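Local structure of Cas13d (uncultured Ruminococcus sp, 6IV9) at residues Ser847-Tyr852 with Gln911-Asn916; Val855-Ile860 with Lys887-Ala892. The protein binds CRISPR RNA as a Cas13d effector whose two HEPN domains govern crRNA maturation and cleavage of target RNA. The protein carries 2 engineered substitutions. All coordinates share one frame; numbering follows the deposited sequence.

Contact 1 (Ser847-Tyr852 with Gln911-Asn916); sequences SYFSIY and QLFDRN. With nucleotides of chain B.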
loop_
_atom_site.group_PDB
_atom_site.type_symbol
_atom_site.label_atom_id
_atom_site.label_comp_id
_atom_site.label_asym_id
_atom_site.label_seq_id
_atom_site.Cartn_x
_atom_site.Cartn_y
_atom_site.Cartn_z
ATOM N N SER A 847 12.743 -16.446 -9.077
ATOM C CA SER A 847 11.823 -15.290 -9.011
ATOM C C SER A 847 10.751 -15.495 -7.943
ATOM O O SER A 847 10.414 -16.613 -7.654
ATOM C CB SER A 847 11.202 -15.023 -10.334
ATOM O OG SER A 847 10.222 -15.982 -10.630
ATOM N N TYR A 848 10.187 -14.396 -7.457
ATOM C CA TYR A 848 9.074 -14.488 -6.487
ATOM C C TYR A 848 7.887 -15.147 -7.187
ATOM O O TYR A 848 7.188 -15.926 -6.601
ATOM C CB TYR A 848 8.782 -13.117 -5.892
ATOM C CG TYR A 848 9.852 -12.666 -4.940
ATOM C CD1 TYR A 848 10.134 -13.392 -3.804
ATOM C CD2 TYR A 848 10.597 -11.538 -5.189
ATOM C CE1 TYR A 848 11.117 -13.000 -2.925
ATOM C CE2 TYR A 848 11.580 -11.124 -4.314
ATOM C CZ TYR A 848 11.838 -11.853 -3.175
ATOM O OH TYR A 848 12.802 -11.444 -2.323
ATOM N N PHE A 849 7.705 -14.810 -8.451
ATOM C CA PHE A 849 6.576 -15.378 -9.217
ATOM C C PHE A 849 6.722 -16.900 -9.275
ATOM O O PHE A 849 5.769 -17.575 -9.000
ATOM C CB PHE A 849 6.592 -14.809 -10.633
ATOM C CG PHE A 849 5.491 -15.290 -11.538
ATOM C CD1 PHE A 849 5.635 -16.445 -12.279
ATOM C CD2 PHE A 849 4.320 -14.576 -11.683
ATOM C CE1 PHE A 849 4.629 -16.876 -13.120
ATOM C CE2 PHE A 849 3.310 -15.015 -12.518
ATOM C CZ PHE A 849 3.471 -16.164 -13.235
ATOM N N SER A 850 7.906 -17.399 -9.598
ATOM C CA SER A 850 8.080 -18.873 -9.661
ATOM C C SER A 850 7.941 -19.521 -8.281
ATOM O O SER A 850 7.453 -20.613 -8.211
ATOM C CB SER A 850 9.291 -19.326 -10.413
ATOM O OG SER A 850 10.426 -18.697 -9.925
ATOM N N ILE A 851 8.416 -18.868 -7.231
ATOM C CA ILE A 851 8.250 -19.471 -5.884
ATOM C C ILE A 851 6.762 -19.551 -5.567
ATOM O O ILE A 851 6.312 -20.568 -5.165
ATOM C CB ILE A 851 8.966 -18.636 -4.818
ATOM C CG1 ILE A 851 10.474 -18.607 -5.038
ATOM C CG2 ILE A 851 8.599 -19.118 -3.433
ATOM C CD1 ILE A 851 11.189 -17.635 -4.158
ATOM N N TYR A 852 6.046 -18.468 -5.805
ATOM C CA TYR A 852 4.618 -18.422 -5.435
ATOM C C TYR A 852 3.836 -19.502 -6.180
ATOM O O TYR A 852 3.087 -20.210 -5.574
ATOM C CB TYR A 852 4.079 -17.055 -5.847
ATOM C CG TYR A 852 2.608 -16.862 -5.616
ATOM C CD1 TYR A 852 2.134 -16.371 -4.418
ATOM C CD2 TYR A 852 1.691 -17.145 -6.596
ATOM C CE1 TYR A 852 0.786 -16.190 -4.193
ATOM C CE2 TYR A 852 0.339 -16.972 -6.390
ATOM C CZ TYR A 852 -0.119 -16.497 -5.185
ATOM O OH TYR A 852 -1.441 -16.320 -5.002
ATOM N N GLN A 911 7.241 -13.084 -17.395
ATOM C CA GLN A 911 7.907 -11.903 -17.995
ATOM C C GLN A 911 7.014 -10.660 -17.945
ATOM O O GLN A 911 7.555 -9.597 -17.977
ATOM C CB GLN A 911 8.449 -12.210 -19.389
ATOM C CG GLN A 911 9.258 -13.492 -19.435
ATOM C CD GLN A 911 8.422 -14.654 -19.914
ATOM O OE1 GLN A 911 7.861 -15.406 -19.140
ATOM N NE2 GLN A 911 8.334 -14.797 -21.230
ATOM N N LEU A 912 5.702 -10.825 -17.968
ATOM C CA LEU A 912 4.781 -9.664 -17.974
ATOM C C LEU A 912 4.311 -9.302 -16.565
ATOM O O LEU A 912 3.666 -8.298 -16.421
ATOM C CB LEU A 912 3.558 -10.054 -18.798
ATOM C CG LEU A 912 3.814 -10.373 -20.264
ATOM C CD1 LEU A 912 2.517 -10.603 -20.990
ATOM C CD2 LEU A 912 4.603 -9.268 -20.917
ATOM N N PHE A 913 4.606 -10.134 -15.586
ATOM C CA PHE A 913 4.014 -9.948 -14.244
ATOM C C PHE A 913 4.441 -8.687 -13.486
ATOM O O PHE A 913 3.573 -7.976 -13.018
ATOM C CB PHE A 913 4.291 -11.188 -13.407
ATOM C CG PHE A 913 3.760 -11.115 -12.007
ATOM C CD1 PHE A 913 2.429 -11.343 -11.742
ATOM C CD2 PHE A 913 4.598 -10.815 -10.958
ATOM C CE1 PHE A 913 1.957 -11.280 -10.448
ATOM C CE2 PHE A 913 4.119 -10.762 -9.666
ATOM C CZ PHE A 913 2.796 -10.980 -9.416
ATOM N N ASP A 914 5.731 -8.438 -13.386
ATOM C CA ASP A 914 6.216 -7.313 -12.558
ATOM C C ASP A 914 6.636 -6.126 -13.421
ATOM O O ASP A 914 7.529 -6.261 -14.214
ATOM C CB ASP A 914 7.385 -7.779 -11.702
ATOM C CG ASP A 914 7.662 -6.893 -10.508
ATOM O OD1 ASP A 914 7.447 -5.708 -10.595
ATOM O OD2 ASP A 914 8.104 -7.430 -9.515
ATOM N N ARG A 915 6.055 -4.964 -13.149
ATOM C CA ARG A 915 6.376 -3.723 -13.893
ATOM C C ARG A 915 7.835 -3.324 -13.659
ATOM O O ARG A 915 8.362 -2.631 -14.483
ATOM C CB ARG A 915 5.420 -2.589 -13.517
ATOM C CG ARG A 915 5.626 -2.040 -12.120
ATOM C CD ARG A 915 4.560 -1.077 -11.635
ATOM N NE ARG A 915 4.774 -0.808 -10.225
ATOM C CZ ARG A 915 3.835 -0.544 -9.326
ATOM N NH1 ARG A 915 2.566 -0.480 -9.674
ATOM N NH2 ARG A 915 4.177 -0.341 -8.073
ATOM N N ASN A 916 8.428 -3.757 -12.554
ATOM C CA ASN A 916 9.817 -3.377 -12.181
ATOM C C ASN A 916 10.854 -4.360 -12.718
ATOM O O ASN A 916 12.028 -4.137 -12.479
ATOM C CB ASN A 916 9.977 -3.316 -10.670
ATOM C CG ASN A 916 9.058 -2.300 -10.048
ATOM O OD1 ASN A 916 9.062 -1.149 -10.435
ATOM N ND2 ASN A 916 8.245 -2.740 -9.113
ATOM P P A B 27 -5.249 -5.356 -12.288
ATOM O OP1 A B 27 -5.391 -6.721 -11.681
ATOM O OP2 A B 27 -6.475 -4.601 -12.538
ATOM O "O5'" A B 27 -4.427 -4.323 -11.436
ATOM C "C5'" A B 27 -3.161 -4.772 -10.907
ATOM C "C4'" A B 27 -2.546 -3.682 -10.117
ATOM O "O4'" A B 27 -1.314 -4.131 -9.552
ATOM C "C3'" A B 27 -2.154 -2.453 -10.938
ATOM O "O3'" A B 27 -3.038 -1.379 -10.686
ATOM C "C2'" A B 27 -0.752 -2.076 -10.419
ATOM O "O2'" A B 27 -0.672 -0.709 -10.038
ATOM C "C1'" A B 27 -0.585 -3.017 -9.215
ATOM N N9 A B 27 0.791 -3.412 -8.962
ATOM C C8 A B 27 1.421 -3.279 -7.751
ATOM N N7 A B 27 2.683 -3.608 -7.777
ATOM C C5 A B 27 2.901 -4.004 -9.091
ATOM C C6 A B 27 4.038 -4.497 -9.755
ATOM N N6 A B 27 5.228 -4.653 -9.165
ATOM N N1 A B 27 3.927 -4.772 -11.078
ATOM C C2 A B 27 2.734 -4.615 -11.660
ATOM N N3 A B 27 1.583 -4.219 -11.126
ATOM C C4 A B 27 1.738 -3.910 -9.827
ATOM P P G B 36 8.510 -1.691 -1.573
ATOM O OP1 G B 36 8.243 -2.799 -0.604
ATOM O OP2 G B 36 9.367 -0.539 -1.129
ATOM O "O5'" G B 36 9.213 -2.126 -2.907
ATOM C "C5'" G B 36 8.709 -3.261 -3.624
ATOM C "C4'" G B 36 9.397 -3.377 -4.961
ATOM O "O4'" G B 36 9.126 -2.209 -5.748
ATOM C "C3'" G B 36 10.917 -3.482 -4.897
ATOM O "O3'" G B 36 11.382 -4.823 -4.797
ATOM C "C2'" G B 36 11.361 -2.860 -6.200
ATOM O "O2'" G B 36 11.233 -3.769 -7.278
ATOM C "C1'" G B 36 10.273 -1.821 -6.448
ATOM N N9 G B 36 10.674 -0.510 -6.005
ATOM C C8 G B 36 10.733 -0.033 -4.720
ATOM N N7 G B 36 11.184 1.190 -4.653
ATOM C C5 G B 36 11.474 1.514 -5.962
ATOM C C6 G B 36 11.989 2.705 -6.510
ATOM O O6 G B 36 12.304 3.745 -5.924
ATOM N N1 G B 36 12.101 2.624 -7.888
ATOM C C2 G B 36 11.770 1.530 -8.640
ATOM N N2 G B 36 11.941 1.645 -9.953
ATOM N N3 G B 36 11.292 0.408 -8.141
ATOM C C4 G B 36 11.174 0.470 -6.805
ATOM P P C B 1 4.755 -12.125 -25.457
ATOM O OP1 C B 1 3.367 -11.932 -24.952
ATOM O OP2 C B 1 5.496 -13.364 -25.087
ATOM O "O5'" C B 1 5.677 -10.925 -24.959
ATOM C "C5'" C B 1 6.129 -9.825 -25.794
ATOM C "C4'" C B 1 6.462 -8.691 -24.850
ATOM O "O4'" C B 1 7.313 -9.147 -23.802
ATOM C "C3'" C B 1 7.055 -7.380 -25.360
ATOM O "O3'" C B 1 6.106 -6.317 -25.250
ATOM C "C2'" C B 1 8.221 -7.105 -24.387
ATOM O "O2'" C B 1 8.190 -5.882 -23.700
ATOM C "C1'" C B 1 7.909 -8.032 -23.227
ATOM N N1 C B 1 9.032 -8.492 -22.402
ATOM C C2 C B 1 10.143 -9.097 -22.999
ATOM O O2 C B 1 10.203 -9.161 -24.237
ATOM N N3 C B 1 11.136 -9.568 -22.211
ATOM C C4 C B 1 11.039 -9.466 -20.884
ATOM N N4 C B 1 12.044 -9.928 -20.144
ATOM C C5 C B 1 9.914 -8.867 -20.255
ATOM C C6 C B 1 8.936 -8.416 -21.042
#

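Contact 2 (Val855-Ile860 with Lys887-Ala892); sequences VMQRCI and KDFVKA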
loop_
_atom_site.group_PDB
_atom_site.type_symbol
_atom_site.label_atom_id
_atom_site.label_comp_id
_atom_site.label_asym_id
_atom_site.label_seq_id
_atom_site.Cartn_x
_atom_site.Cartn_y
_atom_site.Cartn_z
ATOM N N VAL A 855 4.678 -23.179 -4.947
ATOM C CA VAL A 855 4.020 -23.469 -3.647
ATOM C C VAL A 855 2.514 -23.569 -3.869
ATOM O O VAL A 855 1.908 -24.468 -3.356
ATOM C CB VAL A 855 4.368 -22.401 -2.593
ATOM C CG1 VAL A 855 3.603 -22.605 -1.307
ATOM C CG2 VAL A 855 5.857 -22.322 -2.338
ATOM N N MET A 856 1.958 -22.674 -4.667
ATOM C CA MET A 856 0.498 -22.696 -4.906
ATOM C C MET A 856 0.105 -24.021 -5.562
ATOM O O MET A 856 -0.858 -24.592 -5.143
ATOM C CB MET A 856 0.086 -21.553 -5.833
ATOM C CG MET A 856 -1.378 -21.560 -6.163
ATOM S SD MET A 856 -2.468 -21.206 -4.787
ATOM C CE MET A 856 -2.258 -19.436 -4.662
ATOM N N GLN A 857 0.850 -24.459 -6.563
ATOM C CA GLN A 857 0.539 -25.721 -7.279
ATOM C C GLN A 857 0.650 -26.908 -6.317
ATOM O O GLN A 857 -0.150 -27.796 -6.405
ATOM C CB GLN A 857 1.374 -25.809 -8.551
ATOM C CG GLN A 857 0.951 -24.781 -9.580
ATOM C CD GLN A 857 1.802 -24.696 -10.816
ATOM O OE1 GLN A 857 2.632 -25.545 -11.077
ATOM N NE2 GLN A 857 1.586 -23.651 -11.586
ATOM N N ARG A 858 1.640 -26.903 -5.440
ATOM C CA ARG A 858 1.763 -27.997 -4.450
ATOM C C ARG A 858 0.544 -27.985 -3.526
ATOM O O ARG A 858 0.056 -29.032 -3.207
ATOM C CB ARG A 858 3.068 -27.859 -3.671
ATOM C CG ARG A 858 4.301 -28.186 -4.493
ATOM C CD ARG A 858 4.371 -29.639 -4.912
ATOM N NE ARG A 858 4.199 -30.528 -3.787
ATOM C CZ ARG A 858 5.177 -30.950 -3.014
ATOM N NH1 ARG A 858 6.416 -30.563 -3.224
ATOM N NH2 ARG A 858 4.915 -31.756 -2.015
ATOM N N CYS A 859 0.104 -26.806 -3.098
ATOM C CA CYS A 859 -1.075 -26.708 -2.215
ATOM C C CYS A 859 -2.320 -27.197 -2.955
ATOM O O CYS A 859 -3.133 -27.844 -2.350
ATOM C CB CYS A 859 -1.323 -25.271 -1.778
ATOM S SG CYS A 859 -0.057 -24.562 -0.698
ATOM N N ILE A 860 -2.476 -26.823 -4.212
ATOM C CA ILE A 860 -3.685 -27.222 -4.993
ATOM C C ILE A 860 -3.731 -28.738 -5.202
ATOM O O ILE A 860 -4.804 -29.290 -5.124
ATOM C CB ILE A 860 -3.737 -26.494 -6.346
ATOM C CG1 ILE A 860 -3.831 -24.979 -6.190
ATOM C CG2 ILE A 860 -4.855 -27.034 -7.207
ATOM C CD1 ILE A 860 -5.188 -24.499 -5.852
ATOM N N LYS A 887 4.012 -23.996 -16.304
ATOM C CA LYS A 887 3.464 -22.786 -16.961
ATOM C C LYS A 887 2.019 -22.998 -17.404
ATOM O O LYS A 887 1.227 -22.128 -17.184
ATOM C CB LYS A 887 4.383 -22.350 -18.096
ATOM C CG LYS A 887 5.728 -21.847 -17.624
ATOM C CD LYS A 887 6.563 -21.199 -18.677
ATOM C CE LYS A 887 7.920 -20.806 -18.144
ATOM N NZ LYS A 887 8.701 -20.013 -19.117
ATOM N N ASP A 888 1.710 -24.153 -17.971
ATOM C CA ASP A 888 0.334 -24.453 -18.435
ATOM C C ASP A 888 -0.643 -24.485 -17.266
ATOM O O ASP A 888 -1.797 -24.247 -17.496
ATOM C CB ASP A 888 0.288 -25.742 -19.241
ATOM C CG ASP A 888 0.736 -25.548 -20.668
ATOM O OD1 ASP A 888 1.172 -24.446 -21.006
ATOM O OD2 ASP A 888 0.646 -26.509 -21.413
ATOM N N PHE A 889 -0.187 -24.936 -16.109
ATOM C CA PHE A 889 -1.022 -25.042 -14.890
ATOM C C PHE A 889 -1.424 -23.640 -14.416
ATOM O O PHE A 889 -2.512 -23.456 -13.964
ATOM C CB PHE A 889 -0.284 -25.892 -13.860
ATOM C CG PHE A 889 -1.107 -26.466 -12.744
ATOM C CD1 PHE A 889 -2.474 -26.316 -12.708
ATOM C CD2 PHE A 889 -0.497 -27.152 -11.714
ATOM C CE1 PHE A 889 -3.208 -26.847 -11.665
ATOM C CE2 PHE A 889 -1.235 -27.669 -10.670
ATOM C CZ PHE A 889 -2.588 -27.510 -10.645
ATOM N N VAL A 890 -0.502 -22.690 -14.513
ATOM C CA VAL A 890 -0.805 -21.285 -14.122
ATOM C C VAL A 890 -1.909 -20.770 -15.047
ATOM O O VAL A 890 -2.854 -20.228 -14.565
ATOM C CB VAL A 890 0.454 -20.403 -14.238
ATOM C CG1 VAL A 890 0.135 -18.945 -14.004
ATOM C CG2 VAL A 890 1.563 -20.855 -13.317
ATOM N N LYS A 891 -1.775 -20.998 -16.346
ATOM C CA LYS A 891 -2.783 -20.518 -17.322
ATOM C C LYS A 891 -4.144 -21.160 -17.052
ATOM O O LYS A 891 -5.122 -20.475 -17.135
ATOM C CB LYS A 891 -2.286 -20.766 -18.742
ATOM C CG LYS A 891 -0.925 -20.171 -19.033
ATOM C CD LYS A 891 -0.672 -19.914 -20.478
ATOM C CE LYS A 891 -0.402 -21.169 -21.270
ATOM N NZ LYS A 891 -0.424 -20.926 -22.730
ATOM N N ALA A 892 -4.171 -22.453 -16.761
ATOM C CA ALA A 892 -5.441 -23.143 -16.472
ATOM C C ALA A 892 -6.064 -22.558 -15.205
ATOM O O ALA A 892 -7.232 -22.251 -15.203
ATOM C CB ALA A 892 -5.159 -24.604 -16.297
#

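Contact 1 (Ser847-Tyr852 with Gln911-Asn916)
Phe849 and Phe913 meet where the capped start of helix 848-861 faces the C-terminal tail of Cas13d, which goes on to hold the crRNA. Ser847 is the N-cap residue. Ser847 OG accepts from Ser850 N at 2.9 Å, which ties off the first turn, and it also bonds to Glu910, just before the second segment. Phe849 is the residue that crosses to the tail. Its CG lies anti to the backbone N (chi1 -180°), which carries the ring out from the helix. Phe849 CD2 stands over one face of the Phe913 ring, toward its rim, 3.5 Å from Phe913 CG. The ring planes are 58° apart and the centroids 5.1 Å, an oblique pair. Both rings are buried and also touch Tyr745 of helix 713-760. Arg744 of the same helix makes a cation-pi contact with Phe913 and a hydrogen bond to its carbonyl oxygen.

Past Phe913 the tail reads the base of A27 of chain B. The Asp914 carboxylate forms an Asx turn: Asp914 OD1 accepts from Asn916 N at 2.9 Å, from above the carboxylate plane. Asp914 OD1 also accepts from A27 N6 of chain B at 2.8 Å, in a nearly straight bond. Arg915 N donates to A27 N1 at 3.0 Å. Together the two bonds to A27 recognise the Watson-Crick edge of the adenine. The extended Arg915 side chain then runs over this base. Its CG sits between the backbone N and the carbonyl carbon (chi1 71°), which directs the chain that way. The guanidinium lies with one face over the purine, while Arg915 NH1 approaches A27 O2' to 3.3 Å.

Contact 2 (Val855-Ile860 with Lys887-Ala892)
Helices 855-860 and 887-892 cross at 71°, with their axes 11.1 Å apart at closest approach. The nearest CA atoms are those of Gln857 and Phe889, at 7.8 Å. This is helix-to-helix packing with a polar side chain at its centre. Gln857 points at the other helix. Gln857 CG stands beside the backbone N (chi1 -69°), and the rest of the chain reaches straight across. It and Phe889 run past one another head to tail. Gln857 CD lies 3.5 Å from Phe889 CD2, and the amide and ring planes are 39° apart. Gln857 CG also lies 3.5 Å from Phe889 CD2, so both carbons meet this corner of the ring. At the end of the amide, Gln857 NE2 meets Val890 CG2 at 3.3 Å. The buried amide is fixed by a bond from Thr886 N to Gln857 OE1, just ahead of helix 887-893. Ile860 adds a looser touch, its CG2 4.1 Å from Phe889 CZ. Tyr875 stacks on the Phe889 ring, and Tyr885 packs against both Gln857 and Val890. Elsewhere on helix 848-861, Met856 and Ile860 rest on helix 816-827, while Val855 and Cys859 pack against the short helices 830-833 and 835-838.

Overall arrangement
Contacts 1 and 2 share helix 848-861. Its N-terminal turn serves contact 1 and its later turns serve contact 2, with centres about 14 Å apart. Contact 2 is nested inside the chain loop that contact 1 closes. The touching residues of both are buried. The centre of contact 1 is about 18 Å from the centre of the chain and that of contact 2 about 26 Å. Contact 1 buries less surface between its segments, 101 Å² against 201 Å², and joins two rings. Contact 2 sets an amide against a ring and a valine. The tail of contact 1 binds RNA directly, whereas the nearest atom of contact 2 is about 9 Å from it.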